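Local coordinates for protein putative ferredoxin (Hydrogenobacter thermophilus, PDB 7M1O) that probably carries electrons, as ferredoxins do, by means of a single [4Fe-4S] cluster, at residues A2-S14 with I33-V47. Numbering follows the deposited sequence.
Sequences ALRTMVDPDTCTS and IAEVVSPGPDGWMMV. With SF4 (iron/sulfur cluster), chain C.
Thr5 and Met45 join strands 3-7 and 45-47 as an antiparallel hydrogen-bonded pair: Met45 N gives a nearly straight bond to Thr5 O (2.9 Å), and Thr5 N answers to Met45 O. A water accepts from both Val7 N and Val36 N, linking strand 3-7 to strand 34-36, which does not pair with it directly. Cys12 SG binds FE1 of the [4Fe-4S] cluster at 2.3 Å and accepts from Ala34 N at 3.6 Å; such N-H...S bonds probably stabilise the reduced cluster. Ala34, small enough to lie against the cluster, and Val7 CG1, 3.8 Å from sulfide S3, give it an apolar wall.

Trp44 is sandwiched, its broad indole offering the five-membered ring to a cation and the six-membered ring to a polarisable thioether on opposite faces. The Arg4 guanidinium stacks with planes 9° apart, CZ 3.7 Å from the five-membered ring centroid; with CG between the backbone N and the carbonyl carbon (chi1 65°), the chain extends across the indole, while NH1 makes a long salt bridge to Asp42 and NH2 pairs with Glu70. Met6 lays CG and SD on the six-membered ring, a Met-aromatic contact. A serine in place of Trp44 would probably leave the Arg4 guanidinium and Met6 without their shared platform. Thr5 CG2 packs on Val47 CG2 (3.7 Å), facing Val55 of helix 52-61, and strand 3-7 runs between strands 45-47 and 67-71.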
ATOM      1  N   ALA A   2     -10.744  -1.018  12.237  1.00 42.98           N
ATOM      2  CA  ALA A   2     -10.094  -1.700  11.125  1.00 42.63           C
ATOM      3  C   ALA A   2      -9.212  -0.734  10.345  1.00 38.37           C
ATOM      4  O   ALA A   2      -9.335   0.480  10.489  1.00 37.82           O
ATOM      5  CB  ALA A   2     -11.132  -2.325  10.209  1.00 45.73           C
ATOM      6  N   LEU A   3      -8.328  -1.285   9.519  1.00 33.71           N
ATOM      7  CA  LEU A   3      -7.385  -0.486   8.745  1.00 29.62           C
ATOM      8  C   LEU A   3      -7.558  -0.729   7.251  1.00 25.56           C
ATOM      9  O   LEU A   3      -7.706  -1.871   6.815  1.00 24.71           O
ATOM     10  CB  LEU A   3      -5.950  -0.811   9.166  1.00 28.62           C
ATOM     11  CG  LEU A   3      -4.906   0.282   8.941  1.00 28.11           C
ATOM     12  CD1 LEU A   3      -5.146   1.453   9.883  1.00 27.27           C
ATOM     13  CD2 LEU A   3      -3.501  -0.276   9.123  1.00 28.60           C
ATOM     14  N   ARG A   4      -7.548   0.350   6.473  1.00 22.90           N
ATOM     15  CA  ARG A   4      -7.551   0.251   5.016  1.00 20.55           C
ATOM     16  C   ARG A   4      -6.412   1.083   4.442  1.00 18.39           C
ATOM     17  O   ARG A   4      -5.929   2.013   5.088  1.00 16.76           O
ATOM     18  CB  ARG A   4      -8.893   0.703   4.430  1.00 20.11           C
ATOM     19  CG  ARG A   4      -9.241   2.171   4.637  1.00 20.57           C
ATOM     20  CD  ARG A   4     -10.512   2.524   3.873  1.00 21.94           C
ATOM     21  NE  ARG A   4     -10.844   3.943   3.953  1.00 25.73           N
ATOM     22  CZ  ARG A   4     -11.853   4.510   3.300  1.00 29.56           C
ATOM     23  NH1 ARG A   4     -12.635   3.780   2.515  1.00 33.89           N
ATOM     24  NH2 ARG A   4     -12.083   5.808   3.431  1.00 27.46           N
ATOM     25  N   THR A   5      -5.984   0.743   3.230  1.00 18.02           N
ATOM     26  CA  THR A   5      -4.835   1.399   2.615  1.00 17.21           C
ATOM     27  C   THR A   5      -4.986   1.482   1.096  1.00 18.43           C
ATOM     28  O   THR A   5      -5.684   0.671   0.484  1.00 18.72           O
ATOM     29  CB  THR A   5      -3.520   0.660   2.969  1.00 16.19           C
ATOM     30  OG1 THR A   5      -2.398   1.363   2.421  1.00 16.70           O
ATOM     31  CG2 THR A   5      -3.537  -0.771   2.439  1.00 15.46           C
ATOM     32  N   MET A   6      -4.343   2.484   0.501  1.00 20.30           N
ATOM     33  CA  MET A   6      -4.330   2.654  -0.948  1.00 23.18           C
ATOM     34  C   MET A   6      -2.985   3.217  -1.388  1.00 23.35           C
ATOM     35  O   MET A   6      -2.225   3.726  -0.565  1.00 22.35           O
ATOM     36  CB  MET A   6      -5.465   3.582  -1.407  1.00 27.29           C
ATOM     37  CG  MET A   6      -5.343   5.043  -0.956  1.00 34.65           C
ATOM     38  SD  MET A   6      -6.333   6.158  -1.979  1.00 39.04           S
ATOM     39  CE  MET A   6      -6.201   7.698  -1.077  1.00 40.35           C
ATOM     40  N   VAL A   7      -2.700   3.121  -2.683  1.00 25.29           N
ATOM     41  CA  VAL A   7      -1.496   3.707  -3.258  1.00 28.88           C
ATOM     42  C   VAL A   7      -1.874   4.792  -4.257  1.00 27.36           C
ATOM     43  O   VAL A   7      -2.720   4.582  -5.124  1.00 26.49           O
ATOM     44  CB  VAL A   7      -0.620   2.647  -3.960  1.00 34.35           C
ATOM     45  CG1 VAL A   7       0.576   3.297  -4.650  1.00 35.67           C
ATOM     46  CG2 VAL A   7      -0.148   1.604  -2.960  1.00 35.67           C
ATOM     47  N   ASP A   8      -1.248   5.955  -4.120  1.00 27.11           N
ATOM     48  CA  ASP A   8      -1.428   7.047  -5.064  1.00 28.61           C
ATOM     49  C   ASP A   8      -0.421   6.895  -6.205  1.00 29.30           C
ATOM     50  O   ASP A   8       0.751   7.229  -6.039  1.00 28.27           O
ATOM     51  CB  ASP A   8      -1.250   8.396  -4.365  1.00 30.85           C
ATOM     52  CG  ASP A   8      -1.683   9.565  -5.227  1.00 33.59           C
ATOM     53  OD1 ASP A   8      -1.796   9.396  -6.458  1.00 34.07           O
ATOM     54  OD2 ASP A   8      -1.910  10.659  -4.669  1.00 34.11           O
ATOM     55  N   PRO A   9      -0.871   6.395  -7.369  1.00 31.95           N
ATOM     56  CA  PRO A   9       0.085   6.116  -8.446  1.00 33.76           C
ATOM     57  C   PRO A   9       0.721   7.378  -9.016  1.00 34.49           C
ATOM     58  O   PRO A   9       1.776   7.308  -9.646  1.00 35.70           O
ATOM     59  CB  PRO A   9      -0.777   5.419  -9.500  1.00 34.12           C
ATOM     60  CG  PRO A   9      -2.133   5.987  -9.295  1.00 33.55           C
ATOM     61  CD  PRO A   9      -2.263   6.191  -7.812  1.00 32.55           C
ATOM     62  N   ASP A  10       0.080   8.518  -8.791  1.00 34.02           N
ATOM     63  CA  ASP A  10       0.559   9.783  -9.330  1.00 33.90           C
ATOM     64  C   ASP A  10       1.906  10.186  -8.736  1.00 31.60           C
ATOM     65  O   ASP A  10       2.684  10.892  -9.379  1.00 32.12           O
ATOM     66  CB  ASP A  10      -0.472  10.883  -9.073  1.00 37.12           C
ATOM     67  CG  ASP A  10      -1.837  10.546  -9.643  1.00 39.83           C
ATOM     68  OD1 ASP A  10      -1.896   9.878 -10.699  1.00 38.86           O
ATOM     69  OD2 ASP A  10      -2.851  10.947  -9.034  1.00 42.26           O
ATOM     70  N   THR A  11       2.181   9.726  -7.518  1.00 29.67           N
ATOM     71  CA  THR A  11       3.369  10.154  -6.780  1.00 28.65           C
ATOM     72  C   THR A  11       4.363   9.022  -6.522  1.00 27.17           C
ATOM     73  O   THR A  11       5.505   9.277  -6.139  1.00 26.78           O
ATOM     74  CB  THR A  11       2.979  10.772  -5.426  1.00 28.41           C
ATOM     75  OG1 THR A  11       2.263   9.807  -4.645  1.00 28.50           O
ATOM     76  CG2 THR A  11       2.108  12.004  -5.631  1.00 28.92           C
ATOM     77  N   CYS A  12       3.929   7.780  -6.722  1.00 26.14           N
ATOM     78  CA  CYS A  12       4.791   6.621  -6.504  1.00 25.66           C
ATOM     79  C   CYS A  12       6.030   6.675  -7.392  1.00 25.30           C
ATOM     80  O   CYS A  12       5.935   6.958  -8.586  1.00 24.58           O
ATOM     81  CB  CYS A  12       4.023   5.327  -6.766  1.00 24.57           C
ATOM     82  SG  CYS A  12       5.049   3.836  -6.713  1.00 21.58           S
ATOM     83  N   THR A  13       7.187   6.391  -6.801  1.00 26.86           N
ATOM     84  CA  THR A  13       8.460   6.481  -7.511  1.00 27.78           C
ATOM     85  C   THR A  13       9.050   5.102  -7.801  1.00 25.48           C
ATOM     86  O   THR A  13      10.220   4.986  -8.171  1.00 24.83           O
ATOM     87  CB  THR A  13       9.476   7.312  -6.708  1.00 27.03           C
ATOM     88  OG1 THR A  13       9.664   6.727  -5.416  1.00 27.26           O
ATOM     89  CG2 THR A  13       8.977   8.742  -6.545  1.00 27.30           C
ATOM     90  N   SER A  14       8.233   4.065  -7.633  1.00 24.01           N
ATOM     91  CA  SER A  14       8.612   2.698  -7.986  1.00 22.02           C
ATOM     92  C   SER A  14       9.842   2.217  -7.223  1.00 20.23           C
ATOM     93  O   SER A  14      10.689   1.513  -7.776  1.00 19.71           O
ATOM     94  CB  SER A  14       8.867   2.598  -9.492  1.00 21.93           C
ATOM     95  OG  SER A  14       7.720   2.988 -10.226  1.00 21.84           O
ATOM     96  N   ILE A  33       5.232   0.796 -10.636  1.00 24.07           N
ATOM     97  CA  ILE A  33       4.335   1.484  -9.710  1.00 24.46           C
ATOM     98  C   ILE A  33       3.570   0.470  -8.872  1.00 23.70           C
ATOM     99  O   ILE A  33       3.143  -0.571  -9.374  1.00 24.02           O
ATOM    100  CB  ILE A  33       3.327   2.394 -10.449  1.00 26.27           C
ATOM    101  CG1 ILE A  33       4.059   3.449 -11.285  1.00 28.80           C
ATOM    102  CG2 ILE A  33       2.376   3.066  -9.459  1.00 25.60           C
ATOM    103  CD1 ILE A  33       4.829   4.477 -10.471  1.00 30.25           C
ATOM    104  N   ALA A  34       3.397   0.782  -7.593  1.00 23.88           N
ATOM    105  CA  ALA A  34       2.717  -0.119  -6.672  1.00 24.91           C
ATOM    106  C   ALA A  34       1.205   0.075  -6.707  1.00 27.08           C
ATOM    107  O   ALA A  34       0.709   1.139  -7.076  1.00 25.92           O
ATOM    108  CB  ALA A  34       3.233   0.090  -5.259  1.00 23.85           C
ATOM    109  N   GLU A  35       0.482  -0.975  -6.331  1.00 28.70           N
ATOM    110  CA  GLU A  35      -0.957  -0.899  -6.112  1.00 28.35           C
ATOM    111  C   GLU A  35      -1.330  -1.954  -5.083  1.00 26.36           C
ATOM    112  O   GLU A  35      -0.626  -2.954  -4.940  1.00 25.07           O
ATOM    113  CB  GLU A  35      -1.737  -1.110  -7.415  1.00 29.04           C
ATOM    114  CG  GLU A  35      -1.545  -2.483  -8.051  1.00 30.49           C
ATOM    115  CD  GLU A  35      -2.361  -2.660  -9.320  1.00 32.12           C
ATOM    116  OE1 GLU A  35      -2.186  -3.694 -10.000  1.00 32.91           O
ATOM    117  OE2 GLU A  35      -3.177  -1.769  -9.636  1.00 32.16           O
ATOM    118  N   VAL A  36      -2.418  -1.734  -4.353  1.00 25.68           N
ATOM    119  CA  VAL A  36      -2.874  -2.738  -3.401  1.00 25.02           C
ATOM    120  C   VAL A  36      -3.328  -3.958  -4.189  1.00 26.08           C
ATOM    121  O   VAL A  36      -3.740  -3.839  -5.342  1.00 25.70           O
ATOM    122  CB  VAL A  36      -4.014  -2.228  -2.496  1.00 24.55           C
ATOM    123  CG1 VAL A  36      -3.538  -1.048  -1.656  1.00 24.32           C
ATOM    124  CG2 VAL A  36      -5.238  -1.857  -3.317  1.00 24.12           C
ATOM    125  N   VAL A  37      -3.225  -5.103  -3.573  1.00 27.47           N
ATOM    126  CA  VAL A  37      -3.519  -6.317  -4.256  1.00 28.54           C
ATOM    127  C   VAL A  37      -5.013  -6.475  -4.505  1.00 30.96           C
ATOM    128  O   VAL A  37      -5.384  -6.829  -5.579  1.00 31.78           O
ATOM    129  CB  VAL A  37      -2.854  -7.493  -3.575  1.00 28.76           C
ATOM    130  CG1 VAL A  37      -1.353  -7.357  -3.678  1.00 26.95           C
ATOM    131  CG2 VAL A  37      -3.264  -7.614  -2.128  1.00 30.15           C
ATOM    132  N   SER A  38      -5.820  -6.182  -3.515  1.00 32.90           N
ATOM    133  CA  SER A  38      -7.255  -6.254  -3.639  1.00 36.22           C
ATOM    134  C   SER A  38      -8.035  -4.999  -3.270  1.00 35.00           C
ATOM    135  O   SER A  38      -8.468  -4.840  -2.170  1.00 34.45           O
ATOM    136  CB  SER A  38      -7.682  -7.378  -2.777  1.00 40.64           C
ATOM    137  OG  SER A  38      -6.866  -7.446  -1.672  1.00 43.57           O
ATOM    138  N   PRO A  39      -8.199  -4.145  -4.235  1.00 35.06           N
ATOM    139  CA  PRO A  39      -8.889  -2.862  -4.074  1.00 36.04           C
ATOM    140  C   PRO A  39     -10.394  -2.932  -4.309  1.00 38.20           C
ATOM    141  O   PRO A  39     -10.863  -3.777  -5.071  1.00 39.09           O
ATOM    142  CB  PRO A  39      -8.234  -1.989  -5.140  1.00 35.31           C
ATOM    143  CG  PRO A  39      -7.921  -2.951  -6.237  1.00 34.31           C
ATOM    144  CD  PRO A  39      -7.588  -4.266  -5.572  1.00 34.61           C
ATOM    145  N   GLY A  40     -11.137  -2.043  -3.659  1.00 40.23           N
ATOM    146  CA  GLY A  40     -12.552  -1.893  -3.938  1.00 41.46           C
ATOM    147  C   GLY A  40     -12.733  -0.949  -5.105  1.00 43.67           C
ATOM    148  O   GLY A  40     -11.743  -0.528  -5.710  1.00 43.91           O
ATOM    149  N   PRO A  41     -13.993  -0.591  -5.417  1.00 45.33           N
ATOM    150  CA  PRO A  41     -14.235   0.383  -6.485  1.00 44.86           C
ATOM    151  C   PRO A  41     -13.641   1.755  -6.164  1.00 44.28           C
ATOM    152  O   PRO A  41     -13.368   2.534  -7.080  1.00 44.89           O
ATOM    153  CB  PRO A  41     -15.759   0.453  -6.568  1.00 45.31           C
ATOM    154  CG  PRO A  41     -16.231   0.023  -5.240  1.00 46.11           C
ATOM    155  CD  PRO A  41     -15.243  -0.991  -4.751  1.00 46.31           C
ATOM    156  N   ASP A  42     -13.447   2.026  -4.873  1.00 43.16           N
ATOM    157  CA  ASP A  42     -12.825   3.266  -4.403  1.00 41.39           C
ATOM    158  C   ASP A  42     -11.303   3.143  -4.382  1.00 38.14           C
ATOM    159  O   ASP A  42     -10.594   4.120  -4.148  1.00 37.42           O
ATOM    160  CB  ASP A  42     -13.357   3.629  -3.012  1.00 43.57           C
ATOM    161  CG  ASP A  42     -13.209   2.494  -2.014  1.00 46.55           C
ATOM    162  OD1 ASP A  42     -12.784   1.391  -2.426  1.00 44.11           O
ATOM    163  OD2 ASP A  42     -13.525   2.701  -0.822  1.00 49.76           O
ATOM    164  N   GLY A  43     -10.814   1.932  -4.637  1.00 37.04           N
ATOM    165  CA  GLY A  43      -9.390   1.672  -4.727  1.00 36.24           C
ATOM    166  C   GLY A  43      -8.769   1.256  -3.408  1.00 36.03           C
ATOM    167  O   GLY A  43      -7.600   0.869  -3.367  1.00 37.46           O
ATOM    168  N   TRP A  44      -9.543   1.333  -2.330  1.00 33.75           N
ATOM    169  CA  TRP A  44      -9.041   0.990  -1.004  1.00 32.07           C
ATOM    170  C   TRP A  44      -8.987  -0.520  -0.803  1.00 30.96           C
ATOM    171  O   TRP A  44      -9.838  -1.249  -1.309  1.00 31.02           O
ATOM    172  CB  TRP A  44      -9.917   1.607   0.089  1.00 31.14           C
ATOM    173  CG  TRP A  44      -9.864   3.102   0.176  1.00 29.36           C
ATOM    174  CD1 TRP A  44     -10.710   3.987  -0.422  1.00 29.61           C
ATOM    175  CD2 TRP A  44      -8.924   3.885   0.921  1.00 27.98           C
ATOM    176  NE1 TRP A  44     -10.355   5.274  -0.100  1.00 29.44           N
ATOM    177  CE2 TRP A  44      -9.262   5.240   0.722  1.00 28.40           C
ATOM    178  CE3 TRP A  44      -7.831   3.575   1.734  1.00 26.00           C
ATOM    179  CZ2 TRP A  44      -8.544   6.280   1.307  1.00 26.98           C
ATOM    180  CZ3 TRP A  44      -7.119   4.610   2.312  1.00 25.48           C
ATOM    181  CH2 TRP A  44      -7.478   5.947   2.095  1.00 26.60           C
ATOM    182  N   MET A  45      -7.983  -0.973  -0.057  1.00 29.12           N
ATOM    183  CA  MET A  45      -7.889  -2.370   0.358  1.00 28.85           C
ATOM    184  C   MET A  45      -7.944  -2.472   1.876  1.00 28.56           C
ATOM    185  O   MET A  45      -7.182  -1.809   2.580  1.00 28.77           O
ATOM    186  CB  MET A  45      -6.598  -3.014  -0.155  1.00 28.16           C
ATOM    187  CG  MET A  45      -6.353  -4.412   0.406  1.00 28.45           C
ATOM    188  SD  MET A  45      -4.876  -5.212  -0.242  1.00 29.00           S
ATOM    189  CE  MET A  45      -4.789  -6.652   0.824  1.00 29.40           C
ATOM    190  N   MET A  46      -8.847  -3.308   2.376  1.00 27.79           N
ATOM    191  CA  MET A  46      -8.930  -3.583   3.801  1.00 28.46           C
ATOM    192  C   MET A  46      -7.768  -4.480   4.213  1.00 27.17           C
ATOM    193  O   MET A  46      -7.466  -5.464   3.539  1.00 26.45           O
ATOM    194  CB  MET A  46     -10.267  -4.240   4.138  1.00 30.19           C
ATOM    195  CG  MET A  46     -11.482  -3.425   3.725  1.00 30.96           C
ATOM    196  SD  MET A  46     -11.545  -1.792   4.489  1.00 31.89           S
ATOM    197  CE  MET A  46     -11.577  -2.202   6.237  1.00 32.35           C
ATOM    198  N   VAL A  47      -7.120  -4.130   5.320  1.00 26.57           N
ATOM    199  CA  VAL A  47      -5.917  -4.824   5.766  1.00 25.21           C
ATOM    200  C   VAL A  47      -6.242  -5.868   6.831  1.00 26.22           C
ATOM    201  O   VAL A  47      -6.965  -5.573   7.784  1.00 26.56           O
ATOM    202  CB  VAL A  47      -4.886  -3.830   6.339  1.00 23.70           C
ATOM    203  CG1 VAL A  47      -3.584  -4.541   6.680  1.00 23.77           C
ATOM    204  CG2 VAL A  47      -4.632  -2.705   5.351  1.00 22.62           C
TER
HETATM  205 FE1  SF4 C 101       5.786   3.473  -4.590  1.00 19.94          FE
HETATM  206 FE2  SF4 C 101       5.840   4.227  -1.963  1.00 19.96          FE
HETATM  207 FE3  SF4 C 101       7.927   2.823  -3.021  1.00 20.69          FE
HETATM  208 FE4  SF4 C 101       5.520   1.587  -2.633  1.00 19.33          FE
HETATM  209  S1  SF4 C 101       6.895   2.434  -1.029  1.00 18.50           S
HETATM  210  S2  SF4 C 101       6.843   1.454  -4.484  1.00 20.24           S
HETATM  211  S3  SF4 C 101       4.085   3.304  -3.083  1.00 18.57           S
HETATM  212  S4  SF4 C 101       7.251   4.917  -3.615  1.00 19.52           S
HETATM  213  O   HOH W   1      -3.752   0.845  -4.308  1.00 24.59           O